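Hydrogenase maturation factor (Thermoanaerobacter tengcongensis, PDB 3VTH) probably transfers the carbamoyl group of carbamoyl phosphate, at the cost of ATP, to the C-terminal cysteine of HypE during maturation of [NiFe]-hydrogenases. Local coordinates at residues K537-P542 against V646-L651; K550-A555 against R611-F616; I563-N568 against I652-Y657; N675-F680 against R707-R712. All coordinates share one frame; numbering follows the deposited sequence.

How the contacts relate
All four contacts lie in the second Kae1-like subdomain of the carbamoyltransferase. Contacts 1 and 3 share helix 649-662; their centres are about 14 Å apart, and E650 of contact 1 meets Y566 of contact 3 (OE2 to OH 2.6 Å, a probable hydrogen bond). Contact 2 touches contact 1 where R553 NH2 lies 3.1 Å from P542 O. Contact 4 packs on both helix-649-662 contacts, through F680 against I647 of contact 1 and I652 of contact 3. It is also near a bound nucleotide analogue: the L709 side chain is about 5 Å from AP2 and about 13 Å from the iron, whereas in contact 1 the P649 side chain is about 14 Å from AP2.

Contact 1: K537-P542 against V646-L651; sequences KYKPLP and VIDPEL
The carboxylate of D648 is held at OD1 from both of its faces, by K539 on one and by the backbone of E650 on the other. K539 NZ arrives on the syn side, 29° out of the carboxylate plane, and forms a 2.8 Å salt bridge with D648 OD1. Opposite it, E650 N donates to D648 OD1 over 3.1 Å, a capping bond, D648 standing at the N-cap of helix 649-662. Aspartate suits the place, since one short acidic group serves both a helix start and two lysines. Its CG is anti to the backbone N (chi1 -176°), which brings it beside both lysine chains. K537, an extended chain, crosses the carboxylate obliquely, its CD 3.7 Å from D648 CG. Its ammonium keeps more distance, K537 NZ to D648 OD2 being a long ion pair of 4.0 Å, and also donates to a water. The two cations and the helix start would probably stabilise the charged form of D648. On the backbone, K537 N binds I647 O at 2.7 Å in a nearly straight bond (163°), while K537 CB rests on V646 CG1 at 3.7 Å. The P649 ring and K539 chain slide past each other in opposite directions, P649 CG to K539 CE 4.0 Å. Strand 530-542 thus pairs in parallel with 645-647 and, farther along, antiparallel with 591-594; F558 of helix 551-559 packs on both K539 and P649.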
# COMPACT_ATOMS: atom_id res chain seq x y z
N LYS A 537 -21.59 2.73 22.86
CA LYS A 537 -22.86 3.44 23.01
C LYS A 537 -22.84 4.68 22.11
O LYS A 537 -21.91 5.48 22.18
CB LYS A 537 -23.14 3.84 24.47
CG LYS A 537 -24.54 4.44 24.69
CD LYS A 537 -24.73 4.94 26.14
CE LYS A 537 -26.17 5.45 26.37
NZ LYS A 537 -26.29 6.01 27.76
N TYR A 538 -23.85 4.79 21.25
CA TYR A 538 -23.93 5.89 20.27
C TYR A 538 -23.83 7.28 20.91
O TYR A 538 -24.54 7.54 21.88
CB TYR A 538 -25.25 5.80 19.50
CG TYR A 538 -25.25 4.72 18.45
CD1 TYR A 538 -24.28 4.70 17.46
CD2 TYR A 538 -26.24 3.73 18.44
CE1 TYR A 538 -24.27 3.71 16.48
CE2 TYR A 538 -26.25 2.75 17.46
CZ TYR A 538 -25.24 2.75 16.49
OH TYR A 538 -25.21 1.80 15.50
N LYS A 539 -22.97 8.14 20.37
CA LYS A 539 -22.85 9.52 20.81
C LYS A 539 -23.17 10.44 19.64
O LYS A 539 -22.81 10.12 18.49
CB LYS A 539 -21.43 9.83 21.32
CG LYS A 539 -20.97 8.95 22.49
CD LYS A 539 -21.82 9.26 23.74
CE LYS A 539 -21.50 8.28 24.87
NZ LYS A 539 -22.48 8.40 26.01
N PRO A 540 -23.81 11.59 19.93
CA PRO A 540 -24.14 12.54 18.87
C PRO A 540 -22.87 13.24 18.37
O PRO A 540 -21.97 13.54 19.16
CB PRO A 540 -25.09 13.53 19.56
CG PRO A 540 -24.64 13.52 21.01
CD PRO A 540 -24.21 12.07 21.27
N LEU A 541 -22.79 13.48 17.07
CA LEU A 541 -21.66 14.18 16.50
C LEU A 541 -22.23 15.37 15.74
O LEU A 541 -22.77 15.19 14.66
CB LEU A 541 -20.90 13.24 15.56
CG LEU A 541 -19.46 13.59 15.22
CD1 LEU A 541 -18.58 13.08 16.35
CD2 LEU A 541 -19.04 12.94 13.90
N PRO A 542 -22.15 16.57 16.33
CA PRO A 542 -22.75 17.77 15.74
C PRO A 542 -21.87 18.35 14.63
O PRO A 542 -20.66 18.55 14.83
CB PRO A 542 -22.83 18.74 16.92
CG PRO A 542 -21.66 18.34 17.78
CD PRO A 542 -21.56 16.85 17.66
N VAL A 646 -22.90 -3.53 24.77
CA VAL A 646 -22.58 -2.14 24.57
C VAL A 646 -21.75 -1.58 25.70
O VAL A 646 -22.04 -1.79 26.83
CB VAL A 646 -23.83 -1.29 24.41
CG1 VAL A 646 -23.51 0.15 24.35
CG2 VAL A 646 -24.61 -1.69 23.22
N ILE A 647 -20.71 -0.85 25.34
CA ILE A 647 -19.86 -0.13 26.26
C ILE A 647 -20.02 1.37 26.03
O ILE A 647 -19.99 1.83 24.89
CB ILE A 647 -18.40 -0.54 26.05
CG1 ILE A 647 -18.24 -2.02 26.41
CG2 ILE A 647 -17.45 0.37 26.88
CD1 ILE A 647 -16.97 -2.69 25.82
N ASP A 648 -20.19 2.11 27.13
CA ASP A 648 -20.36 3.55 27.08
C ASP A 648 -19.02 4.27 27.24
O ASP A 648 -18.46 4.32 28.35
CB ASP A 648 -21.36 3.98 28.19
CG ASP A 648 -21.69 5.48 28.17
OD1 ASP A 648 -21.16 6.25 27.32
OD2 ASP A 648 -22.52 5.88 29.01
N PRO A 649 -18.49 4.85 26.14
CA PRO A 649 -17.21 5.53 26.19
C PRO A 649 -17.17 6.73 27.14
O PRO A 649 -16.10 7.06 27.63
CB PRO A 649 -17.00 5.98 24.74
CG PRO A 649 -18.32 6.03 24.16
CD PRO A 649 -19.08 4.91 24.79
N GLU A 650 -18.32 7.36 27.41
CA GLU A 650 -18.31 8.53 28.30
C GLU A 650 -17.89 8.18 29.74
O GLU A 650 -17.28 9.01 30.41
CB GLU A 650 -19.65 9.27 28.29
CG GLU A 650 -19.62 10.64 29.01
CD GLU A 650 -19.89 10.56 30.53
OE1 GLU A 650 -20.67 9.68 30.96
OE2 GLU A 650 -19.32 11.38 31.29
N LEU A 651 -18.24 6.98 30.21
CA LEU A 651 -17.83 6.53 31.56
C LEU A 651 -16.31 6.41 31.72
O LEU A 651 -15.76 6.63 32.81
CB LEU A 651 -18.51 5.19 31.88
CG LEU A 651 -20.05 5.23 31.90
CD1 LEU A 651 -20.64 3.85 32.17
CD2 LEU A 651 -20.53 6.25 32.94
O HOH W 1 -24.62 8.17 28.30

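Contact 2: K550-A555 against R611-F616; sequences KIYRTA and RKEVLF
Y552 offers a ring face to the ammonium of K612 and a ring edge to that residue's carbonyl. K612 NZ stands 4.9 Å from the centroid of the Y552 ring, 25° off the normal, a cation-pi contact that a long, bent lysine chain can make. At the ring's edge, near its plane, K612 O comes 3.2 Å from Y552 CD1, with E613 CG near the same edge. Y552 CG sits between the backbone N and the carbonyl carbon (chi1 62°), which sets it beside its own N-H, and K612 O meets both ring and N-H, accepting from Y552 N over 3.3 Å. A peptide oxygen is well placed there, because the first turn of a helix has N-H groups without acceptors within the helix. The loop 611-616, which joins helices 597-607 and 619-626 of the Kae1-like subdomain, so lies across the start of helix 551-559. K550 NZ donates to Y552 OH at 3.2 Å and forms a long salt bridge with E613 OE2, 3.9 Å away; E577 also binds that hydroxyl. An alanine in place of K550 would probably leave the E613 carboxylate without this nearby cation and loosen its position beside the Y552 ring. I551 fills the apolar side, crossing V614 at about a right angle, CG2 to CG2 4.0 Å. R611 NH1 donates to E613 O at 3.0 Å, the oxygen lying in the guanidinium plane; R611 NE is paired with E623.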
# COMPACT_ATOMS: atom_id res chain seq x y z
N LYS A 550 -12.47 19.87 13.69
CA LYS A 550 -12.65 20.57 14.97
C LYS A 550 -13.03 19.56 16.06
O LYS A 550 -14.20 19.43 16.43
CB LYS A 550 -13.69 21.69 14.84
CG LYS A 550 -13.26 22.84 13.93
CD LYS A 550 -13.96 24.13 14.28
CE LYS A 550 -13.20 25.34 13.74
NZ LYS A 550 -13.22 26.47 14.72
N ILE A 551 -12.02 18.85 16.57
CA ILE A 551 -12.26 17.69 17.42
C ILE A 551 -12.79 18.00 18.82
O ILE A 551 -13.28 17.11 19.50
CB ILE A 551 -11.03 16.74 17.51
CG1 ILE A 551 -9.90 17.37 18.32
CG2 ILE A 551 -10.56 16.30 16.11
CD1 ILE A 551 -8.74 16.39 18.59
N TYR A 552 -12.70 19.26 19.26
CA TYR A 552 -13.35 19.62 20.51
C TYR A 552 -14.88 19.44 20.39
O TYR A 552 -15.54 19.16 21.38
CB TYR A 552 -12.98 21.03 20.99
CG TYR A 552 -13.38 22.14 20.03
CD1 TYR A 552 -12.53 22.53 18.99
CD2 TYR A 552 -14.61 22.80 20.18
CE1 TYR A 552 -12.90 23.55 18.11
CE2 TYR A 552 -14.98 23.82 19.31
CZ TYR A 552 -14.13 24.19 18.28
OH TYR A 552 -14.50 25.20 17.41
N ARG A 553 -15.41 19.55 19.16
CA ARG A 553 -16.82 19.27 18.88
C ARG A 553 -17.15 17.79 19.05
O ARG A 553 -18.24 17.42 19.49
CB ARG A 553 -17.19 19.71 17.47
CG ARG A 553 -17.08 21.22 17.21
CD ARG A 553 -17.35 21.54 15.74
NE ARG A 553 -18.70 21.18 15.31
CZ ARG A 553 -19.68 22.05 15.07
NH1 ARG A 553 -19.48 23.36 15.20
NH2 ARG A 553 -20.88 21.60 14.70
N THR A 554 -16.20 16.94 18.67
CA THR A 554 -16.35 15.51 18.87
C THR A 554 -16.38 15.22 20.36
O THR A 554 -17.24 14.46 20.83
CB THR A 554 -15.21 14.71 18.20
OG1 THR A 554 -15.37 14.79 16.78
CG2 THR A 554 -15.28 13.24 18.61
N ALA A 555 -15.47 15.83 21.12
CA ALA A 555 -15.45 15.65 22.57
C ALA A 555 -16.77 16.10 23.21
O ALA A 555 -17.29 15.43 24.09
CB ALA A 555 -14.27 16.38 23.20
N ARG A 611 -4.66 18.26 21.31
CA ARG A 611 -5.03 19.15 20.21
C ARG A 611 -6.52 19.48 20.34
O ARG A 611 -7.27 18.69 20.88
CB ARG A 611 -4.79 18.46 18.85
CG ARG A 611 -3.42 18.76 18.26
CD ARG A 611 -3.23 18.18 16.87
NE ARG A 611 -1.99 18.69 16.27
CZ ARG A 611 -1.94 19.66 15.36
NH1 ARG A 611 -3.06 20.22 14.91
NH2 ARG A 611 -0.77 20.06 14.89
N LYS A 612 -6.94 20.65 19.85
CA LYS A 612 -8.37 20.94 19.77
C LYS A 612 -8.84 20.90 18.33
O LYS A 612 -10.03 20.71 18.05
CB LYS A 612 -8.72 22.29 20.41
CG LYS A 612 -8.35 22.41 21.89
CD LYS A 612 -9.54 22.86 22.76
CE LYS A 612 -9.97 24.29 22.48
NZ LYS A 612 -11.27 24.62 23.15
N GLU A 613 -7.90 21.10 17.41
CA GLU A 613 -8.18 21.08 15.98
C GLU A 613 -7.08 20.32 15.26
O GLU A 613 -5.92 20.38 15.65
CB GLU A 613 -8.31 22.50 15.42
CG GLU A 613 -9.23 23.40 16.26
CD GLU A 613 -9.54 24.73 15.60
OE1 GLU A 613 -9.55 25.75 16.31
OE2 GLU A 613 -9.78 24.75 14.37
N VAL A 614 -7.45 19.60 14.20
CA VAL A 614 -6.50 18.82 13.42
C VAL A 614 -6.50 19.22 11.94
O VAL A 614 -7.50 19.74 11.42
CB VAL A 614 -6.73 17.29 13.56
CG1 VAL A 614 -6.57 16.84 15.04
CG2 VAL A 614 -8.08 16.88 13.01
N LEU A 615 -5.36 18.98 11.29
CA LEU A 615 -5.14 19.38 9.90
C LEU A 615 -5.49 18.25 8.95
O LEU A 615 -5.83 18.49 7.79
CB LEU A 615 -3.70 19.85 9.70
CG LEU A 615 -3.28 21.05 10.58
CD1 LEU A 615 -1.79 21.44 10.42
CD2 LEU A 615 -4.17 22.27 10.32
N PHE A 616 -5.43 17.02 9.45
CA PHE A 616 -5.79 15.85 8.67
C PHE A 616 -6.45 14.80 9.56
O PHE A 616 -6.19 14.75 10.76
CB PHE A 616 -4.57 15.27 7.92
CG PHE A 616 -3.44 14.80 8.82
CD1 PHE A 616 -2.44 15.67 9.21
CD2 PHE A 616 -3.37 13.47 9.25
CE1 PHE A 616 -1.40 15.25 10.03
CE2 PHE A 616 -2.32 13.03 10.07
CZ PHE A 616 -1.34 13.93 10.46

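Contact 3: I563-N568 against I652-Y657; sequences ISFYKN and ILRQIY
Y566 and Y657 meet as a T-shaped pair, the edge of Y566 turned to the face of Y657, with centroids 5.1 Å apart and planes at 60°. The leading atom is Y566 CD1, 3.6 Å from Y657 CG. The same Y657 ring also takes Y566 CA over a face, 3.9 Å from the centroid in a CH-pi contact. Y657 sets out toward segment 563-568, its CG anti to the backbone N (chi1 176°), and the hydroxyl accepts from N568 N at 3.1 Å. Tyrosine suits the site because it supplies both an aromatic face and this acceptor.

F565 crosses R654 at about a right angle: R654 CG lies over the F565 ring, 4.1 Å from the centroid and offset toward the rim, while F565 CE2 touches Y657 CD2 at 3.8 Å. F565 CD2 in turn sits over the centre of the Y566 ring. E650, one turn before R654, binds both Y566 OH and R654 NE, which ties the two side chains together. The arrangement is an aromatic cluster between helix 649-662 and the 3-10 turn that leads into helix 567-572 of the Kae1-like subdomain, in which a tyrosine takes an N-H of that helix's first turn.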
# COMPACT_ATOMS: atom_id res chain seq x y z
N ILE A 563 -22.25 17.36 30.80
CA ILE A 563 -21.45 18.57 30.58
C ILE A 563 -20.80 19.18 31.84
O ILE A 563 -19.61 19.50 31.83
CB ILE A 563 -22.32 19.65 29.84
CG1 ILE A 563 -22.44 19.31 28.34
CG2 ILE A 563 -21.82 21.10 30.09
CD1 ILE A 563 -21.16 19.42 27.51
N SER A 564 -21.58 19.33 32.91
CA SER A 564 -21.08 19.98 34.13
C SER A 564 -19.87 19.27 34.75
O SER A 564 -19.11 19.87 35.51
CB SER A 564 -22.21 20.15 35.16
OG SER A 564 -22.76 18.89 35.54
N PHE A 565 -19.70 17.99 34.41
CA PHE A 565 -18.58 17.20 34.92
C PHE A 565 -17.23 17.66 34.36
O PHE A 565 -16.20 17.51 35.02
CB PHE A 565 -18.81 15.71 34.58
CG PHE A 565 -17.85 14.78 35.28
CD1 PHE A 565 -18.23 14.14 36.46
CD2 PHE A 565 -16.58 14.54 34.75
CE1 PHE A 565 -17.35 13.27 37.12
CE2 PHE A 565 -15.68 13.68 35.40
CZ PHE A 565 -16.07 13.05 36.58
N TYR A 566 -17.24 18.19 33.14
CA TYR A 566 -16.00 18.52 32.42
C TYR A 566 -15.76 20.04 32.36
O TYR A 566 -15.41 20.59 31.31
CB TYR A 566 -16.05 17.91 31.01
CG TYR A 566 -16.27 16.40 30.99
CD1 TYR A 566 -15.19 15.52 30.93
CD2 TYR A 566 -17.56 15.86 31.03
CE1 TYR A 566 -15.38 14.14 30.92
CE2 TYR A 566 -17.77 14.48 31.01
CZ TYR A 566 -16.67 13.63 30.95
OH TYR A 566 -16.85 12.28 30.94
N LYS A 567 -15.93 20.71 33.50
CA LYS A 567 -15.89 22.17 33.59
C LYS A 567 -14.71 22.84 32.88
O LYS A 567 -14.92 23.72 32.05
CB LYS A 567 -15.96 22.61 35.06
CG LYS A 567 -15.77 24.11 35.31
CD LYS A 567 -15.85 24.42 36.82
CE LYS A 567 -15.66 25.91 37.14
NZ LYS A 567 -14.23 26.34 37.08
N ASN A 568 -13.49 22.43 33.22
CA ASN A 568 -12.26 23.05 32.71
C ASN A 568 -12.17 22.96 31.18
O ASN A 568 -11.79 23.94 30.52
CB ASN A 568 -11.02 22.39 33.33
CG ASN A 568 -9.75 23.21 33.14
OD1 ASN A 568 -9.60 24.28 33.74
ND2 ASN A 568 -8.83 22.71 32.33
N ILE A 652 -15.65 6.05 30.62
CA ILE A 652 -14.21 5.98 30.54
C ILE A 652 -13.64 7.41 30.46
O ILE A 652 -12.66 7.73 31.13
CB ILE A 652 -13.77 5.12 29.32
CG1 ILE A 652 -14.16 3.66 29.55
CG2 ILE A 652 -12.25 5.24 29.05
CD1 ILE A 652 -14.22 2.84 28.31
N LEU A 653 -14.29 8.26 29.66
CA LEU A 653 -13.88 9.67 29.56
C LEU A 653 -13.93 10.38 30.92
O LEU A 653 -13.10 11.24 31.19
CB LEU A 653 -14.70 10.45 28.51
CG LEU A 653 -14.55 10.06 27.03
CD1 LEU A 653 -15.49 10.91 26.17
CD2 LEU A 653 -13.10 10.23 26.55
N ARG A 654 -14.89 10.02 31.77
CA ARG A 654 -14.95 10.56 33.14
C ARG A 654 -13.68 10.33 33.93
O ARG A 654 -13.19 11.24 34.59
CB ARG A 654 -16.09 9.95 33.94
CG ARG A 654 -17.39 10.57 33.65
CD ARG A 654 -18.47 10.13 34.61
NE ARG A 654 -19.74 10.10 33.90
CZ ARG A 654 -20.89 9.69 34.42
NH1 ARG A 654 -20.93 9.28 35.68
NH2 ARG A 654 -21.98 9.70 33.68
N GLN A 655 -13.16 9.10 33.88
CA GLN A 655 -11.93 8.72 34.60
C GLN A 655 -10.69 9.39 33.99
O GLN A 655 -9.78 9.79 34.70
CB GLN A 655 -11.76 7.20 34.63
CG GLN A 655 -12.88 6.42 35.38
CD GLN A 655 -12.96 4.98 34.92
OE1 GLN A 655 -13.83 4.62 34.11
NE2 GLN A 655 -12.02 4.18 35.37
N ILE A 656 -10.67 9.49 32.66
CA ILE A 656 -9.59 10.17 31.94
C ILE A 656 -9.49 11.64 32.35
O ILE A 656 -8.40 12.13 32.65
CB ILE A 656 -9.77 10.07 30.42
CG1 ILE A 656 -9.40 8.66 29.96
CG2 ILE A 656 -8.92 11.11 29.69
CD1 ILE A 656 -9.85 8.33 28.54
N TYR A 657 -10.63 12.34 32.34
CA TYR A 657 -10.69 13.74 32.77
C TYR A 657 -10.33 13.90 34.25
O TYR A 657 -9.69 14.89 34.63
CB TYR A 657 -12.07 14.35 32.46
CG TYR A 657 -12.27 15.77 32.95
CD1 TYR A 657 -11.84 16.87 32.19
CD2 TYR A 657 -12.89 16.02 34.16
CE1 TYR A 657 -12.04 18.20 32.65
CE2 TYR A 657 -13.09 17.32 34.63
CZ TYR A 657 -12.66 18.40 33.88
OH TYR A 657 -12.87 19.68 34.40

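Contact 4: N675-F680 against R707-R712; sequences NTVVNF and RYLLRR
Segments 675-680 and 707-712, of helices 666-692 and 707-719, run in roughly the same direction, their axes 9.8 Å apart at closest approach and crossing at -32°. Valine and leucine fill the interface: V677 CG1 and V678 CG2 each lie 4.1 Å from L709 CD2, so one methyl of L709 meets both valines. V678 CG2 also touches R712 CB at 3.9 Å, the aliphatic root of a chain whose end is polar. Beside this apolar patch the N675 amide and the Y708 ring are turned 42° apart, and Y708 OH donates to N675 OD1 at 2.6 Å, in the carbonyl plane and on a lone pair. Y708 CG is anti to its backbone N (chi1 -170°), on a side chain whose end approaches 675-680. A water gives N675 OD1 a second proton at 2.7 Å and accepts weakly from R712 NH1. R712 folds over the tyrosine: its CG sits above the centre of the Y708 ring, and Y708 OH lies 3.3 Å above the R712 guanidinium plane; R712 NH2 pairs with E632. Asparagine suits this buried place because its amide both accepts and donates, ND2 binding the carbonyls of S631 and E633. An alanine here would probably leave the Y708 hydroxyl without its acceptor and those two carbonyls without the ND2 donor. L709 also reaches about 5 Å from the bound AP2. Helix 707-719 links the parallel strands 696-700 and 723-726 as a beta-alpha-beta crossover, L709 resting on F601 of helix 597-607, while V677 and F680 pack on Y506 of strand 501-507.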
# COMPACT_ATOMS: atom_id res chain seq x y z
N ASN A 675 -4.71 0.75 27.00
CA ASN A 675 -4.88 -0.52 27.72
C ASN A 675 -6.34 -0.87 28.00
O ASN A 675 -6.71 -2.04 27.99
CB ASN A 675 -4.12 -0.50 29.05
CG ASN A 675 -2.62 -0.53 28.87
OD1 ASN A 675 -2.09 -0.99 27.85
ND2 ASN A 675 -1.92 -0.02 29.88
N THR A 676 -7.15 0.15 28.26
CA THR A 676 -8.59 -0.00 28.45
C THR A 676 -9.26 -0.59 27.18
O THR A 676 -10.03 -1.57 27.26
CB THR A 676 -9.23 1.34 28.82
OG1 THR A 676 -8.56 1.88 29.96
CG2 THR A 676 -10.73 1.16 29.14
N VAL A 677 -8.97 -0.00 26.03
CA VAL A 677 -9.52 -0.51 24.76
C VAL A 677 -9.08 -1.97 24.57
O VAL A 677 -9.92 -2.84 24.33
CB VAL A 677 -9.08 0.35 23.58
CG1 VAL A 677 -9.51 -0.28 22.23
CG2 VAL A 677 -9.63 1.78 23.73
N VAL A 678 -7.79 -2.25 24.75
CA VAL A 678 -7.31 -3.63 24.68
C VAL A 678 -8.10 -4.53 25.61
O VAL A 678 -8.59 -5.59 25.18
CB VAL A 678 -5.77 -3.73 24.95
CG1 VAL A 678 -5.31 -5.19 25.12
CG2 VAL A 678 -5.01 -3.04 23.81
N ASN A 679 -8.26 -4.11 26.87
CA ASN A 679 -8.89 -4.94 27.88
C ASN A 679 -10.36 -5.24 27.59
O ASN A 679 -10.77 -6.40 27.63
CB ASN A 679 -8.68 -4.37 29.29
CG ASN A 679 -7.24 -4.50 29.75
OD1 ASN A 679 -6.45 -5.21 29.13
ND2 ASN A 679 -6.88 -3.82 30.83
N PHE A 680 -11.15 -4.21 27.25
CA PHE A 680 -12.56 -4.46 26.96
C PHE A 680 -12.79 -5.28 25.68
O PHE A 680 -13.71 -6.08 25.60
CB PHE A 680 -13.49 -3.23 27.13
CG PHE A 680 -13.38 -2.15 26.05
CD1 PHE A 680 -13.63 -2.43 24.70
CD2 PHE A 680 -13.15 -0.82 26.41
CE1 PHE A 680 -13.58 -1.43 23.73
CE2 PHE A 680 -13.11 0.19 25.43
CZ PHE A 680 -13.32 -0.12 24.09
N ARG A 707 0.09 0.81 16.43
CA ARG A 707 1.00 -0.33 16.66
C ARG A 707 0.73 -1.03 18.01
O ARG A 707 0.77 -2.25 18.11
CB ARG A 707 2.47 0.13 16.60
CG ARG A 707 2.90 0.68 15.24
CD ARG A 707 4.34 1.24 15.28
NE ARG A 707 5.27 0.21 15.73
CZ ARG A 707 5.96 -0.61 14.92
NH1 ARG A 707 5.84 -0.51 13.60
NH2 ARG A 707 6.76 -1.53 15.44
N TYR A 708 0.47 -0.22 19.03
CA TYR A 708 0.24 -0.70 20.38
C TYR A 708 -1.06 -1.50 20.49
O TYR A 708 -1.04 -2.64 20.96
CB TYR A 708 0.25 0.48 21.35
CG TYR A 708 0.28 0.07 22.80
CD1 TYR A 708 1.48 -0.28 23.43
CD2 TYR A 708 -0.89 0.06 23.56
CE1 TYR A 708 1.51 -0.65 24.78
CE2 TYR A 708 -0.88 -0.29 24.90
CZ TYR A 708 0.33 -0.66 25.50
OH TYR A 708 0.32 -1.00 26.84
N LEU A 709 -2.17 -0.92 20.04
CA LEU A 709 -3.45 -1.64 20.00
C LEU A 709 -3.35 -2.99 19.30
O LEU A 709 -3.82 -4.00 19.80
CB LEU A 709 -4.55 -0.82 19.29
CG LEU A 709 -5.16 0.42 19.92
CD1 LEU A 709 -6.37 0.86 19.11
CD2 LEU A 709 -5.56 0.19 21.39
N LEU A 710 -2.73 -2.99 18.12
CA LEU A 710 -2.58 -4.22 17.35
C LEU A 710 -1.73 -5.25 18.08
O LEU A 710 -2.17 -6.39 18.28
CB LEU A 710 -1.99 -3.93 15.96
CG LEU A 710 -1.96 -5.19 15.07
CD1 LEU A 710 -3.38 -5.64 14.72
CD2 LEU A 710 -1.11 -5.01 13.79
N ARG A 711 -0.53 -4.87 18.50
CA ARG A 711 0.39 -5.81 19.12
C ARG A 711 -0.14 -6.34 20.46
O ARG A 711 -0.10 -7.53 20.73
CB ARG A 711 1.78 -5.18 19.31
CG ARG A 711 2.76 -6.07 20.08
CD ARG A 711 4.11 -5.41 20.30
NE ARG A 711 4.05 -4.30 21.24
CZ ARG A 711 4.02 -4.44 22.56
NH1 ARG A 711 4.04 -5.65 23.11
NH2 ARG A 711 3.97 -3.37 23.34
N ARG A 712 -0.64 -5.44 21.30
CA ARG A 712 -1.10 -5.82 22.62
C ARG A 712 -2.32 -6.74 22.55
O ARG A 712 -2.42 -7.69 23.32
CB ARG A 712 -1.40 -4.57 23.43
CG ARG A 712 -0.18 -3.98 24.06
CD ARG A 712 -0.18 -4.52 25.46
NE ARG A 712 1.05 -4.31 26.18
CZ ARG A 712 1.12 -4.23 27.50
NH1 ARG A 712 0.01 -4.31 28.24
NH2 ARG A 712 2.30 -4.05 28.07
O HOH W 2 -2.70 -3.28 26.53